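Local coordinates for X-ray repair cross complementing protein 1 variant (Homo sapiens, PDB 6WH1), which probably serves as a scaffold in DNA single-strand break repair, assembling repair proteins and restraining PARP1, this chain being its C-terminal BRCT domain, at residues Gly15-Gly19 and Asp20-Lys24. Residues are numbered along the deposited sequence; the frame is centred on the assembly and turned at random.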
loop_
_atom_site.group_PDB
_atom_site.type_symbol
_atom_site.label_atom_id
_atom_site.label_comp_id
_atom_site.label_asym_id
_atom_site.label_seq_id
_atom_site.Cartn_x
_atom_site.Cartn_y
_atom_site.Cartn_z
ATOM N N GLY A 15 4.541 -4.983 13.772
ATOM C CA GLY A 15 4.216 -6.325 14.201
ATOM C C GLY A 15 3.748 -7.211 13.066
ATOM O O GLY A 15 3.824 -6.877 11.878
ATOM N N GLU A 16 3.243 -8.376 13.459
ATOM C CA GLU A 16 2.772 -9.386 12.524
ATOM C C GLU A 16 1.257 -9.318 12.389
ATOM O O GLU A 16 0.537 -9.167 13.382
ATOM C CB GLU A 16 3.193 -10.786 12.976
ATOM N N PHE A 17 0.782 -9.436 11.155
ATOM C CA PHE A 17 -0.625 -9.420 10.809
ATOM C C PHE A 17 -1.044 -10.776 10.241
ATOM O O PHE A 17 -0.239 -11.462 9.602
ATOM C CB PHE A 17 -0.924 -8.316 9.786
ATOM C CG PHE A 17 -0.530 -6.938 10.249
ATOM C CD1 PHE A 17 0.772 -6.486 10.102
ATOM C CD2 PHE A 17 -1.465 -6.093 10.832
ATOM C CE1 PHE A 17 1.135 -5.215 10.529
ATOM C CE2 PHE A 17 -1.108 -4.822 11.258
ATOM C CZ PHE A 17 0.193 -4.382 11.107
ATOM N N PRO A 18 -2.291 -11.193 10.456
ATOM C CA PRO A 18 -2.697 -12.544 10.043
ATOM C C PRO A 18 -2.844 -12.670 8.533
ATOM O O PRO A 18 -3.345 -11.768 7.858
ATOM C CB PRO A 18 -4.046 -12.743 10.748
ATOM C CG PRO A 18 -4.145 -11.633 11.759
ATOM C CD PRO A 18 -3.356 -10.502 11.199
ATOM N N GLY A 19 -2.401 -13.811 8.010
ATOM C CA GLY A 19 -2.632 -14.150 6.612
ATOM C C GLY A 19 -2.045 -13.126 5.661
ATOM O O GLY A 19 -0.825 -12.933 5.588
ATOM N N ASP A 20 -2.924 -12.461 4.908
ATOM C CA ASP A 20 -2.542 -11.436 3.944
ATOM C C ASP A 20 -2.927 -10.035 4.409
ATOM O O ASP A 20 -3.002 -9.107 3.590
ATOM C CB ASP A 20 -3.170 -11.739 2.581
ATOM C CG ASP A 20 -4.688 -11.540 2.563
ATOM O OD1 ASP A 20 -5.281 -11.698 1.476
ATOM O OD2 ASP A 20 -5.295 -11.246 3.617
ATOM N N GLU A 21 -3.201 -9.875 5.705
ATOM C CA GLU A 21 -3.655 -8.585 6.211
ATOM C C GLU A 21 -2.635 -7.494 5.925
ATOM O O GLU A 21 -3.005 -6.353 5.631
ATOM C CB GLU A 21 -3.936 -8.678 7.711
ATOM C CG GLU A 21 -5.298 -9.260 8.067
ATOM C CD GLU A 21 -5.878 -8.646 9.329
ATOM O OE1 GLU A 21 -5.112 -8.028 10.099
ATOM O OE2 GLU A 21 -7.100 -8.779 9.548
ATOM N N ARG A 22 -1.344 -7.825 6.002
ATOM C CA ARG A 22 -0.306 -6.836 5.728
ATOM C C ARG A 22 -0.422 -6.310 4.301
ATOM O O ARG A 22 -0.400 -5.093 4.067
ATOM C CB ARG A 22 1.072 -7.452 5.975
ATOM C CG ARG A 22 2.235 -6.488 5.807
ATOM C CD ARG A 22 3.521 -7.065 6.389
ATOM N NE ARG A 22 3.684 -6.740 7.805
ATOM C CZ ARG A 22 4.278 -5.637 8.258
ATOM N NH1 ARG A 22 4.768 -4.744 7.406
ATOM N NH2 ARG A 22 4.382 -5.426 9.564
ATOM N N ARG A 23 -0.560 -7.223 3.336
ATOM C CA ARG A 23 -0.723 -6.825 1.943
ATOM C C ARG A 23 -1.985 -5.993 1.754
ATOM O O ARG A 23 -1.974 -4.989 1.028
ATOM C CB ARG A 23 -0.759 -8.065 1.048
ATOM C CG ARG A 23 0.005 -7.924 -0.258
ATOM C CD ARG A 23 -0.305 -9.073 -1.215
ATOM N NE ARG A 23 -1.685 -9.025 -1.694
ATOM C CZ ARG A 23 -2.070 -8.404 -2.805
ATOM N NH1 ARG A 23 -1.178 -7.779 -3.562
ATOM N NH2 ARG A 23 -3.347 -8.408 -3.160
ATOM N N LYS A 24 -3.083 -6.389 2.402
ATOM C CA LYS A 24 -4.330 -5.645 2.244
ATOM C C LYS A 24 -4.200 -4.225 2.789
ATOM O O LYS A 24 -4.676 -3.263 2.170
ATOM C CB LYS A 24 -5.470 -6.394 2.935
ATOM C CG LYS A 24 -6.835 -5.751 2.782
ATOM C CD LYS A 24 -7.916 -6.618 3.412
ATOM C CE LYS A 24 -8.986 -7.000 2.404
ATOM N NZ LYS A 24 -10.165 -6.090 2.479
#
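Arg22 NH2 reaches back from the first turn of helix 21-31 to the carbonyl of Gly15, donating a hydrogen bond of 2.8 Å from NH2 to Gly15 O. The acceptor sits 4° out of the guanidinium plane, and the bond runs nearly along the C=O axis. The same nitrogen is hydrogen-bonded to Leu13 O, so one amino group grips the carbonyl of Leu13 at the end of strand 10-13 and that of Gly15 just beyond it. Arg22 CG stands anti to the backbone N (chi1 -176°), and a bend at chi3 brings the guanidinium back over the loop.

On the way it passes Phe17, whose CE1 lies 3.4 Å from Arg22 NH2. The nitrogen arrives at the ring edge, in its plane, with the two flat groups steeply inclined to each other; this is edge packing, not a cation-pi stack. Beside it, Phe17 CB rests on Glu21 CB at 3.7 Å, while the Glu21 chain crosses the proline at a slant, bringing OE1 to 3.2 Å from Pro18 CD. Phe17 and Glu21 also touch Pro72 of helix 72-81, which joins this corner to the rest of the BRCT domain.

The chain itself turns through a type II' beta turn from Pro18 to Glu21, closed by Glu21 N donating to Pro18 O at 2.9 Å. Gly19 takes the positive phi that such a turn demands, and Asp20 follows at the N-cap position without a side-chain capping bond.

A leucine in place of Arg22 would probably leave the Gly15 and Leu13 carbonyls without their shared donor and free the loop to shift. The example illustrates how a charged side chain at a helix start can tie down the connection before it: one amino group of the cation bonds to two neutral backbone oxygens, holding strand exit and helix start together.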